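Local coordinates for 4-hydroxythreonine-4-phosphate dehydrogenase (Legionella pneumophila subsp. pneumophila, PDB 6XMY), which probably catalyses the NAD(P)-dependent oxidation of 4-(phosphooxy)-L-threonine on the route to pyridoxine 5'-phosphate, using a divalent metal ion, at residues G17-G21 and V86-L91; R49-L53 and A306-K310; E149-M154 and K185-L190. All blocks are in the same frame, centred on the assembly; numbering follows the deposited sequence.

Interaction 1 (G17-G21 and V86-L91). With EDO (1,2-ethanediol), chain F; EDO (1,2-ethanediol), chain E.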
ATOM      1  N   GLY A  17      -8.465  -9.547  -0.524  1.00 10.01           N
ATOM      2  CA  GLY A  17      -8.854  -8.540  -1.502  1.00  9.44           C
ATOM      3  C   GLY A  17     -10.044  -8.943  -2.367  1.00  8.19           C
ATOM      4  O   GLY A  17     -10.903  -9.737  -1.971  1.00  8.89           O
ATOM      5  N   GLU A  18     -10.107  -8.343  -3.553  1.00  8.32           N
ATOM      6  CA  GLU A  18     -11.208  -8.595  -4.477  1.00  9.02           C
ATOM      7  C   GLU A  18     -11.220 -10.067  -4.887  1.00  7.84           C
ATOM      8  O   GLU A  18     -10.226 -10.555  -5.437  1.00  9.35           O
ATOM      9  CB  GLU A  18     -11.061  -7.686  -5.699  1.00  9.31           C
ATOM     10  CG  GLU A  18     -11.904  -8.099  -6.894  1.00 10.04           C
ATOM     11  CD  GLU A  18     -13.371  -8.252  -6.574  1.00 10.46           C
ATOM     12  OE1 GLU A  18     -13.955  -9.272  -6.994  1.00 10.11           O
ATOM     13  OE2 GLU A  18     -13.948  -7.370  -5.907  1.00 10.45           O
ATOM     14  N   PRO A  19     -12.285 -10.815  -4.588  1.00  8.37           N
ATOM     15  CA  PRO A  19     -12.210 -12.271  -4.746  1.00  9.72           C
ATOM     16  C   PRO A  19     -12.134 -12.729  -6.187  1.00  9.63           C
ATOM     17  O   PRO A  19     -11.579 -13.807  -6.445  1.00 10.64           O
ATOM     18  CB  PRO A  19     -13.492 -12.771  -4.068  1.00 10.17           C
ATOM     19  CG  PRO A  19     -14.419 -11.595  -4.093  1.00  9.21           C
ATOM     20  CD  PRO A  19     -13.544 -10.389  -3.954  1.00  8.38           C
ATOM     21  N   ALA A  20     -12.663 -11.942  -7.137  1.00  8.95           N
ATOM     22  CA  ALA A  20     -12.630 -12.319  -8.546  1.00 11.26           C
ATOM     23  C   ALA A  20     -11.289 -12.013  -9.199  1.00 10.44           C
ATOM     24  O   ALA A  20     -11.060 -12.450 -10.334  1.00 10.59           O
ATOM     25  CB  ALA A  20     -13.743 -11.596  -9.313  1.00 11.23           C
ATOM     26  N   GLY A  21     -10.421 -11.266  -8.524  1.00 10.32           N
ATOM     27  CA  GLY A  21      -9.125 -10.896  -9.039  1.00  9.54           C
ATOM     28  C   GLY A  21      -8.021 -11.811  -8.551  1.00  9.07           C
ATOM     29  O   GLY A  21      -8.264 -12.906  -8.031  1.00 10.63           O
ATOM     30  N   VAL A  86     -17.891 -17.200  -6.197  1.00 12.22           N
ATOM     31  CA  VAL A  86     -17.029 -16.355  -7.012  1.00 10.66           C
ATOM     32  C   VAL A  86     -16.729 -17.061  -8.325  1.00 13.48           C
ATOM     33  O   VAL A  86     -16.476 -18.272  -8.356  1.00 15.90           O
ATOM     34  CB  VAL A  86     -15.731 -16.035  -6.243  1.00 10.20           C
ATOM     35  CG1 VAL A  86     -14.801 -15.180  -7.107  1.00 12.04           C
ATOM     36  CG2 VAL A  86     -16.037 -15.336  -4.912  1.00 13.84           C
ATOM     37  N   ILE A  87     -16.730 -16.296  -9.412  1.00 12.32           N
ATOM     38  CA  ILE A  87     -16.284 -16.762 -10.718  1.00 12.24           C
ATOM     39  C   ILE A  87     -15.045 -15.951 -11.065  1.00 11.92           C
ATOM     40  O   ILE A  87     -15.087 -14.717 -11.047  1.00 12.12           O
ATOM     41  CB  ILE A  87     -17.390 -16.583 -11.769  1.00 12.21           C
ATOM     42  CG1 ILE A  87     -18.600 -17.453 -11.403  1.00 13.88           C
ATOM     43  CG2 ILE A  87     -16.874 -16.917 -13.168  1.00 15.49           C
ATOM     44  CD1 ILE A  87     -19.858 -17.067 -12.145  1.00 15.02           C
ATOM     45  N   SER A  88     -13.936 -16.639 -11.346  1.00 12.66           N
ATOM     46  CA  SER A  88     -12.676 -15.953 -11.619  0.74 10.97           C
ATOM     47  C   SER A  88     -12.834 -14.921 -12.724  1.00 11.17           C
ATOM     48  O   SER A  88     -13.377 -15.217 -13.794  1.00 13.80           O
ATOM     49  CB  SER A  88     -11.610 -16.965 -12.023  0.74 15.11           C
ATOM     50  OG  SER A  88     -11.439 -17.912 -10.995  0.74 14.67           O
ATOM     51  N   GLY A  89     -12.344 -13.711 -12.463  1.00 11.71           N
ATOM     52  CA  GLY A  89     -12.370 -12.642 -13.443  1.00 12.22           C
ATOM     53  C   GLY A  89     -13.683 -11.900 -13.561  1.00 13.23           C
ATOM     54  O   GLY A  89     -13.749 -10.911 -14.302  1.00 16.07           O
ATOM     55  N   GLU A  90     -14.727 -12.335 -12.860  1.00 13.37           N
ATOM     56  CA  GLU A  90     -16.068 -11.774 -13.004  1.00 12.74           C
ATOM     57  C   GLU A  90     -16.401 -10.966 -11.753  1.00 11.35           C
ATOM     58  O   GLU A  90     -16.713 -11.531 -10.701  1.00 13.09           O
ATOM     59  CB  GLU A  90     -17.080 -12.893 -13.234  1.00 16.08           C
ATOM     60  CG  GLU A  90     -18.536 -12.445 -13.266  1.00 25.47           C
ATOM     61  CD  GLU A  90     -18.944 -11.775 -14.568  1.00 34.08           C
ATOM     62  OE1 GLU A  90     -18.510 -12.232 -15.650  1.00 36.20           O
ATOM     63  OE2 GLU A  90     -19.707 -10.786 -14.509  1.00 37.84           O
ATOM     64  N   LEU A  91     -16.333  -9.643 -11.865  1.00 10.33           N
ATOM     65  CA  LEU A  91     -16.706  -8.793 -10.741  1.00 10.66           C
ATOM     66  C   LEU A  91     -18.166  -9.012 -10.384  1.00 10.86           C
ATOM     67  O   LEU A  91     -19.020  -9.186 -11.254  1.00 13.31           O
ATOM     68  CB  LEU A  91     -16.512  -7.324 -11.108  1.00 12.18           C
ATOM     69  CG  LEU A  91     -15.075  -6.830 -11.220  1.00 11.39           C
ATOM     70  CD1 LEU A  91     -15.063  -5.409 -11.766  1.00 12.71           C
ATOM     71  CD2 LEU A  91     -14.374  -6.889  -9.868  1.00 12.61           C
TER
HETATM   72  C1  EDO F 405     -16.437 -20.214  -4.064  1.00 24.97           C
HETATM   73  O1  EDO F 405     -16.663 -18.798  -4.032  1.00 18.75           O
HETATM   74  C2  EDO F 405     -15.947 -20.642  -5.445  1.00 30.98           C
HETATM   75  O2  EDO F 405     -16.959 -20.422  -6.441  1.00 34.70           O
HETATM   76  C1  EDO E 404     -13.109 -19.570  -7.673  1.00 25.67           C
HETATM   77  O1  EDO E 404     -13.116 -18.262  -8.245  1.00 25.77           O
HETATM   78  C2  EDO E 404     -12.538 -20.538  -8.694  1.00 24.77           C
HETATM   79  O2  EDO E 404     -11.182 -20.164  -8.935  1.00 23.44           O
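One direct hydrogen bond joins the two loops: the amide N of Gly89 donates to the carbonyl O of Ala20 (2.8 Å, 152° at the hydrogen). Each partner is presented by a turn. Glu18 to Gly21 form a type I beta turn, closed by Gly21 N to Glu18 O at 3.2 Å and braced by Ala20 N to Glu18 OE1 at 3.0 Å. Ile87 to Glu90 form a type II turn, in which Gly89 takes the positive phi (81°) that favours glycine.

Van der Waals contacts surround this bond. The methyl of Ala20 points into the second turn, with its CB 3.3 Å from Glu90 O and 3.8 Å from Ile87 O. Pro19 CB packs on Val86 CG2 at 3.7 Å, and Glu18 CD lies 3.7 Å from Leu91 CD2.

The outer edge is polar. The ethanediol of chain F, probably from the crystallisation liquor, receives a bond from Val86 N at O1 (3.0 Å) and donates from O2 to Val86 O (2.9 Å). That of chain E donates from O1 to Ser88 OG (3.2 Å), which also bonds to Glu52 of helix 43-52.

The loops follow strands 12-15 and 74-79, and Glu18 lies beside Thr301, an NAD(+)-binding residue. With one backbone bond and apolar contacts of Ala20, Pro19, Val86 and Leu91 between them, their fit depends on turn geometry rather than charge.

Interaction 2 (R49-L53 and A306-K310). With EDO (1,2-ethanediol), chain E.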
ATOM      1  N   ARG A  49     -10.060 -21.757  -5.867  1.00 12.18           N
ATOM      2  CA  ARG A  49      -9.028 -21.108  -6.667  1.00 11.60           C
ATOM      3  C   ARG A  49      -7.763 -21.960  -6.719  1.00 11.77           C
ATOM      4  O   ARG A  49      -7.136 -22.079  -7.777  1.00 12.55           O
ATOM      5  CB  ARG A  49      -8.759 -19.702  -6.126  1.00 10.07           C
ATOM      6  CG  ARG A  49      -7.832 -18.828  -6.991  1.00 11.81           C
ATOM      7  CD  ARG A  49      -8.444 -18.477  -8.367  1.00 11.53           C
ATOM      8  NE  ARG A  49      -9.771 -17.873  -8.262  1.00 10.15           N
ATOM      9  CZ  ARG A  49     -10.011 -16.580  -8.054  1.00  8.80           C
ATOM     10  NH1 ARG A  49      -9.002 -15.717  -7.914  1.00 11.30           N
ATOM     11  NH2 ARG A  49     -11.272 -16.149  -7.969  1.00 12.00           N
ATOM     12  N   ALA A  50      -7.400 -22.602  -5.600  1.00 11.20           N
ATOM     13  CA  ALA A  50      -6.257 -23.511  -5.603  1.00 11.74           C
ATOM     14  C   ALA A  50      -6.479 -24.661  -6.581  1.00 11.75           C
ATOM     15  O   ALA A  50      -5.570 -25.049  -7.328  1.00 12.63           O
ATOM     16  CB  ALA A  50      -6.002 -24.033  -4.182  1.00 12.49           C
ATOM     17  N   SER A  51      -7.687 -25.220  -6.588  1.00 12.89           N
ATOM     18  CA  SER A  51      -7.999 -26.274  -7.548  0.58 14.28           C
ATOM     19  C   SER A  51      -7.887 -25.769  -8.981  1.00 12.72           C
ATOM     20  O   SER A  51      -7.340 -26.462  -9.846  1.00 15.15           O
ATOM     21  CB  SER A  51      -9.396 -26.828  -7.280  0.58 15.16           C
ATOM     22  OG  SER A  51      -9.420 -27.551  -6.063  0.58 19.05           O
ATOM     23  N   GLU A  52      -8.406 -24.568  -9.254  1.00 13.34           N
ATOM     24  CA  GLU A  52      -8.318 -24.023 -10.605  1.00 13.86           C
ATOM     25  C   GLU A  52      -6.866 -23.837 -11.028  1.00 14.02           C
ATOM     26  O   GLU A  52      -6.530 -24.017 -12.209  1.00 15.58           O
ATOM     27  CB  GLU A  52      -9.077 -22.696 -10.677  1.00 15.27           C
ATOM     28  CG  GLU A  52      -9.143 -22.121 -12.091  1.00 18.62           C
ATOM     29  CD  GLU A  52      -9.891 -20.794 -12.181  1.00 22.26           C
ATOM     30  OE1 GLU A  52     -10.274 -20.238 -11.134  1.00 26.48           O
ATOM     31  OE2 GLU A  52     -10.095 -20.310 -13.311  1.00 26.07           O
ATOM     32  N   LEU A  53      -5.996 -23.497 -10.076  1.00 14.57           N
ATOM     33  CA  LEU A  53      -4.573 -23.304 -10.322  1.00 13.74           C
ATOM     34  C   LEU A  53      -3.779 -24.599 -10.260  1.00 14.99           C
ATOM     35  O   LEU A  53      -2.556 -24.558 -10.421  1.00 15.29           O
ATOM     36  CB  LEU A  53      -3.995 -22.305  -9.314  1.00 13.22           C
ATOM     37  CG  LEU A  53      -4.534 -20.880  -9.413  1.00 13.97           C
ATOM     38  CD1 LEU A  53      -4.078 -20.068  -8.224  1.00 14.54           C
ATOM     39  CD2 LEU A  53      -4.069 -20.221 -10.717  1.00 14.65           C
ATOM     40  N   ALA A 306      -6.832 -13.777 -13.219  1.00 11.91           N
ATOM     41  CA  ALA A 306      -7.278 -14.576 -12.084  1.00 12.22           C
ATOM     42  C   ALA A 306      -7.500 -16.028 -12.498  1.00 13.03           C
ATOM     43  O   ALA A 306      -8.166 -16.312 -13.503  1.00 14.08           O
ATOM     44  CB  ALA A 306      -8.550 -13.971 -11.488  1.00 13.11           C
ATOM     45  N   GLY A 307      -6.915 -16.947 -11.729  1.00 11.76           N
ATOM     46  CA  GLY A 307      -7.027 -18.367 -11.988  1.00 13.00           C
ATOM     47  C   GLY A 307      -6.170 -18.891 -13.118  1.00 14.07           C
ATOM     48  O   GLY A 307      -6.329 -20.055 -13.496  1.00 16.82           O
ATOM     49  N   LYS A 308      -5.255 -18.082 -13.662  1.00 13.81           N
ATOM     50  CA  LYS A 308      -4.538 -18.453 -14.881  1.00 15.73           C
ATOM     51  C   LYS A 308      -3.077 -18.816 -14.664  1.00 16.17           C
ATOM     52  O   LYS A 308      -2.408 -19.193 -15.630  1.00 16.61           O
ATOM     53  CB  LYS A 308      -4.596 -17.315 -15.912  1.00 17.17           C
ATOM     54  CG  LYS A 308      -5.991 -16.848 -16.257  1.00 23.01           C
ATOM     55  CD  LYS A 308      -6.756 -17.905 -17.012  1.00 27.58           C
ATOM     56  CE  LYS A 308      -8.073 -17.346 -17.520  1.00 34.29           C
ATOM     57  NZ  LYS A 308      -9.001 -18.433 -17.941  1.00 38.41           N
ATOM     58  N   ASN A 309      -2.551 -18.663 -13.447  1.00 16.68           N
ATOM     59  CA  ASN A 309      -1.136 -18.929 -13.169  1.00 16.66           C
ATOM     60  C   ASN A 309      -0.203 -18.051 -14.002  1.00 17.09           C
ATOM     61  O   ASN A 309       0.833 -18.511 -14.484  1.00 20.64           O
ATOM     62  CB  ASN A 309      -0.782 -20.408 -13.338  1.00 18.84           C
ATOM     63  CG  ASN A 309      -0.952 -21.189 -12.064  1.00 22.76           C
ATOM     64  OD1 ASN A 309      -0.666 -20.691 -10.973  1.00 24.15           O
ATOM     65  ND2 ASN A 309      -1.427 -22.421 -12.191  1.00 23.73           N
ATOM     66  N   LYS A 310      -0.558 -16.779 -14.165  1.00 17.17           N
ATOM     67  CA  LYS A 310       0.268 -15.855 -14.937  1.00 18.26           C
ATOM     68  C   LYS A 310       0.826 -14.701 -14.124  1.00 18.55           C
ATOM     69  O   LYS A 310       1.898 -14.188 -14.456  1.00 19.67           O
ATOM     70  CB  LYS A 310      -0.513 -15.282 -16.130  1.00 21.97           C
ATOM     71  CG  LYS A 310      -0.688 -16.265 -17.277  1.00 26.68           C
ATOM     72  CD  LYS A 310       0.657 -16.869 -17.671  1.00 35.04           C
ATOM     73  CE  LYS A 310       0.645 -17.430 -19.083  1.00 39.22           C
ATOM     74  NZ  LYS A 310      -0.339 -18.531 -19.249  1.00 43.51           N
TER
HETATM   75  C1  EDO E 404     -13.109 -19.570  -7.673  1.00 25.67           C
HETATM   76  O1  EDO E 404     -13.116 -18.262  -8.245  1.00 25.77           O
HETATM   77  C2  EDO E 404     -12.538 -20.538  -8.694  1.00 24.77           C
HETATM   78  O2  EDO E 404     -11.182 -20.164  -8.935  1.00 23.44           O
HETATM   79  O   HOH W   1      -9.568 -18.378 -14.879  1.00 21.99           O
HETATM   80  O   HOH W   2      -4.863 -22.299 -14.195  1.00 33.38           O
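This is a mixed contact at the edge of the fold, Leu53 packed on a glycine and rimmed by a hydrogen bond and two waters, where the C-terminal end of helix 43-52 meets the loop between strand 294-297 and helix 314-328. Asn309 ND2 donates to Leu53 O (3.0 Å, 150°), just past the end of the helix. Next to this bond, Leu53 CD2 lies 3.5 Å from Gly307 C and 3.4 Å from Asn309 OD1. Gly307 has positive phi (77°), and a beta carbon there would clash with Glu52 OE2. In this alpha/beta fold of the PdxA family, the contact ties an early helix to a late loop that also carries the NAD(+)-binding residues Ala302 and Glu304. Two waters complete the seam: one donates to Glu52 OE2 (2.5 Å) and Ala306 O (2.9 Å), the other to Glu52 O (3.1 Å) and Gly307 O (2.8 Å). Arg49 CD packs 3.9 Å from Gly307 CA, while its guanidinium forms a salt bridge with Asp25, which also accepts a hydrogen bond from Gly307 N.

Interaction 3 (E149-M154 and K185-L190)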
ATOM      1  N   GLU A 149      -5.762  12.108  10.851  1.00 18.35           N
ATOM      2  CA  GLU A 149      -5.964  13.192   9.893  1.00 20.19           C
ATOM      3  C   GLU A 149      -5.063  13.041   8.672  1.00 18.49           C
ATOM      4  O   GLU A 149      -5.520  13.197   7.532  1.00 20.29           O
ATOM      5  CB  GLU A 149      -5.739  14.548  10.558  1.00 25.17           C
ATOM      6  CG  GLU A 149      -5.682  15.696   9.561  1.00 30.84           C
ATOM      7  CD  GLU A 149      -5.680  17.052  10.228  1.00 36.46           C
ATOM      8  OE1 GLU A 149      -6.755  17.683  10.281  1.00 42.44           O
ATOM      9  OE2 GLU A 149      -4.609  17.481  10.708  1.00 35.08           O
ATOM     10  N   THR A 150      -3.781  12.743   8.881  1.00 16.73           N
ATOM     11  CA  THR A 150      -2.813  12.672   7.790  1.00 16.11           C
ATOM     12  C   THR A 150      -2.164  11.297   7.772  1.00 14.57           C
ATOM     13  O   THR A 150      -1.439  10.931   8.705  1.00 18.60           O
ATOM     14  CB  THR A 150      -1.742  13.754   7.920  1.00 18.30           C
ATOM     15  OG1 THR A 150      -2.368  15.036   8.050  1.00 19.02           O
ATOM     16  CG2 THR A 150      -0.840  13.750   6.679  1.00 20.36           C
ATOM     17  N   VAL A 151      -2.425  10.540   6.713  1.00 11.68           N
ATOM     18  CA  VAL A 151      -1.647   9.359   6.390  1.00 11.79           C
ATOM     19  C   VAL A 151      -0.959   9.627   5.059  1.00 11.20           C
ATOM     20  O   VAL A 151      -1.324  10.542   4.315  1.00 14.36           O
ATOM     21  CB  VAL A 151      -2.510   8.090   6.312  1.00 14.76           C
ATOM     22  CG1 VAL A 151      -3.229   7.852   7.631  1.00 16.66           C
ATOM     23  CG2 VAL A 151      -3.486   8.210   5.164  1.00 16.34           C
ATOM     24  N   VAL A 152       0.060   8.832   4.768  1.00 10.35           N
ATOM     25  CA  VAL A 152       0.860   9.036   3.569  1.00 10.84           C
ATOM     26  C   VAL A 152       0.999   7.707   2.847  1.00  9.37           C
ATOM     27  O   VAL A 152       1.388   6.699   3.451  1.00 11.81           O
ATOM     28  CB  VAL A 152       2.252   9.612   3.887  1.00 11.61           C
ATOM     29  CG1 VAL A 152       3.057   9.762   2.589  1.00 12.07           C
ATOM     30  CG2 VAL A 152       2.140  10.937   4.623  1.00 13.98           C
ATOM     31  N   MET A 153       0.682   7.706   1.561  1.00  8.99           N
ATOM     32  CA  MET A 153       0.953   6.566   0.697  0.57  8.54           C
ATOM     33  C   MET A 153       2.375   6.689   0.170  1.00  8.21           C
ATOM     34  O   MET A 153       2.732   7.696  -0.458  1.00 10.79           O
ATOM     35  CB  MET A 153      -0.019   6.527  -0.480  0.57  9.50           C
ATOM     36  CG  MET A 153       0.376   5.511  -1.549  0.57 10.46           C
ATOM     37  SD  MET A 153      -0.656   5.540  -3.030  0.57 13.12           S
ATOM     38  CE  MET A 153      -2.275   5.270  -2.307  0.57 14.75           C
ATOM     39  N   MET A 154       3.187   5.673   0.425  1.00  8.28           N
ATOM     40  CA  MET A 154       4.562   5.657  -0.053  1.00  9.29           C
ATOM     41  C   MET A 154       4.808   4.331  -0.744  1.00  9.14           C
ATOM     42  O   MET A 154       4.593   3.273  -0.152  1.00 11.26           O
ATOM     43  CB  MET A 154       5.571   5.866   1.082  1.00 10.19           C
ATOM     44  CG  MET A 154       7.006   5.925   0.587  1.00 12.02           C
ATOM     45  SD  MET A 154       8.206   6.161   1.904  1.00 13.35           S
ATOM     46  CE  MET A 154       8.264   4.527   2.625  1.00 14.35           C
ATOM     47  N   LYS A 185       2.282  18.514   6.578  1.00 11.38           N
ATOM     48  CA  LYS A 185       1.858  17.361   7.362  1.00 11.26           C
ATOM     49  C   LYS A 185       2.294  16.061   6.707  1.00 10.53           C
ATOM     50  O   LYS A 185       2.718  15.121   7.393  1.00 13.08           O
ATOM     51  CB  LYS A 185       0.345  17.401   7.548  1.00 13.91           C
ATOM     52  CG  LYS A 185      -0.083  18.487   8.518  1.00 16.57           C
ATOM     53  CD  LYS A 185      -1.587  18.655   8.540  1.00 22.44           C
ATOM     54  CE  LYS A 185      -1.998  19.717   9.547  1.00 26.04           C
ATOM     55  NZ  LYS A 185      -3.471  19.924   9.557  1.00 29.61           N
ATOM     56  N   VAL A 186       2.195  15.992   5.377  1.00 10.12           N
ATOM     57  CA  VAL A 186       2.647  14.808   4.652  1.00 10.16           C
ATOM     58  C   VAL A 186       4.139  14.593   4.861  1.00 11.21           C
ATOM     59  O   VAL A 186       4.592  13.479   5.161  1.00 11.26           O
ATOM     60  CB  VAL A 186       2.298  14.933   3.159  1.00  8.95           C
ATOM     61  CG1 VAL A 186       3.111  13.944   2.333  1.00 10.84           C
ATOM     62  CG2 VAL A 186       0.808  14.718   2.962  1.00 11.06           C
ATOM     63  N   ILE A 187       4.930  15.654   4.672  1.00 10.58           N
ATOM     64  CA  ILE A 187       6.375  15.495   4.772  1.00 10.87           C
ATOM     65  C   ILE A 187       6.827  15.290   6.223  1.00 11.63           C
ATOM     66  O   ILE A 187       7.786  14.550   6.476  1.00 12.03           O
ATOM     67  CB  ILE A 187       7.116  16.616   4.015  1.00  9.03           C
ATOM     68  CG1 ILE A 187       6.758  16.526   2.525  1.00  9.52           C
ATOM     69  CG2 ILE A 187       8.626  16.488   4.205  1.00 13.34           C
ATOM     70  CD1 ILE A 187       7.427  17.579   1.644  1.00 10.16           C
ATOM     71  N   GLN A 188       6.126  15.883   7.199  1.00 10.89           N
ATOM     72  CA  GLN A 188       6.420  15.564   8.598  1.00 11.79           C
ATOM     73  C   GLN A 188       6.235  14.071   8.859  1.00 12.52           C
ATOM     74  O   GLN A 188       7.089  13.425   9.479  1.00 13.29           O
ATOM     75  CB  GLN A 188       5.513  16.369   9.533  1.00 12.53           C
ATOM     76  CG  GLN A 188       5.924  17.821   9.755  1.00 13.17           C
ATOM     77  CD  GLN A 188       4.865  18.613  10.508  1.00 15.68           C
ATOM     78  OE1 GLN A 188       3.718  18.177  10.645  1.00 18.46           O
ATOM     79  NE2 GLN A 188       5.244  19.783  10.998  1.00 16.09           N
ATOM     80  N   GLN A 189       5.139  13.499   8.361  1.00 13.17           N
ATOM     81  CA  GLN A 189       4.911  12.073   8.556  1.00 11.66           C
ATOM     82  C   GLN A 189       5.963  11.244   7.831  1.00 10.89           C
ATOM     83  O   GLN A 189       6.492  10.275   8.390  1.00 13.30           O
ATOM     84  CB  GLN A 189       3.508  11.690   8.092  1.00 11.19           C
ATOM     85  CG  GLN A 189       3.213  10.211   8.273  1.00 16.30           C
ATOM     86  CD  GLN A 189       3.278   9.776   9.721  1.00 14.75           C
ATOM     87  OE1 GLN A 189       2.526  10.273  10.555  1.00 15.99           O
ATOM     88  NE2 GLN A 189       4.190   8.858  10.029  1.00 17.07           N
ATOM     89  N   LEU A 190       6.270  11.607   6.583  1.00 12.55           N
ATOM     90  CA  LEU A 190       7.301  10.897   5.831  1.00 12.51           C
ATOM     91  C   LEU A 190       8.635  10.927   6.572  1.00 13.42           C
ATOM     92  O   LEU A 190       9.297   9.895   6.728  1.00 13.50           O
ATOM     93  CB  LEU A 190       7.448  11.531   4.442  1.00 12.74           C
ATOM     94  CG  LEU A 190       8.591  10.968   3.598  1.00 11.55           C
ATOM     95  CD1 LEU A 190       8.410   9.480   3.348  1.00 12.07           C
ATOM     96  CD2 LEU A 190       8.713  11.732   2.277  1.00 12.83           C
TER
HETATM   97  O   HOH W   3       0.592  12.017  10.268  1.00 23.67           O
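A salt bridge between Glu149 OE2 and Lys185 NZ, 2.9 Å apart, is the strongest polar link between this chain segment and the helix, and the lysine donates a hydrogen bond within it. The lysine side chain is extended (chi2 to chi4 all t), so its ammonium reaches along the segment to the carboxylate at the exposed end. Further along, a water donates to both Thr150 O (2.8 Å) and Gln189 OE1 (2.6 Å), joining a backbone carbonyl to a helix side chain; the amide nitrogen of Gln189 is bonded to Ser193, one turn on.

Inward from these groups, packing takes over. Thr150 rests on the start of the helical segment, with OG1 3.6 Å from Lys185 CB and CG2 4.0 Å from Val186 N. Val152 CG2 fits against Val186 O (3.6 Å), Gln189 CB (3.8 Å) and, in an apolar contact, Val186 CG1 (3.9 Å); Met154 SD meets Leu190 CD1 at 3.6 Å, also apolar. Val152 and Met154 point toward the helix, whereas Met153, between them, points to the other face of the sheet.

The arrangement is helix-on-sheet packing in an alpha/beta fold: the axes of strand 152-154 and helix 185-190 approach to 9.3 Å at 57°, and Leu190 also touches Ala163 and Leu288 on the two neighbouring strands. Polar groups thus join the outer end while aliphatic side chains and a thioether fill the interior, so one face of the strand seats the helix, while Met153 on the other face touches the zinc ligand His168.

How the interactions relate
Interactions 1 and 2 adjoin, their centres about 11 Å apart, whereas interaction 3 lies on the opposite side of the chain's centre, about 32 and 37 Å away between centres. Helix 43-52, part of interaction 2, also bonds to both loops of interaction 1: Arg49 NH2 to Pro19 O (2.8 Å) and Glu52 OE1 to Ser88 OG (2.6 Å), and a single ethanediol touches both. All three are partly buried; interaction 1 joins two loops, interaction 2 a helix end and a loop, both relying on backbone carbonyls and on glycines of positive phi, the second also on water. Interaction 3, nearer the centre, pairs regular elements through mostly aliphatic packing, its salt bridge confined to the exposed end.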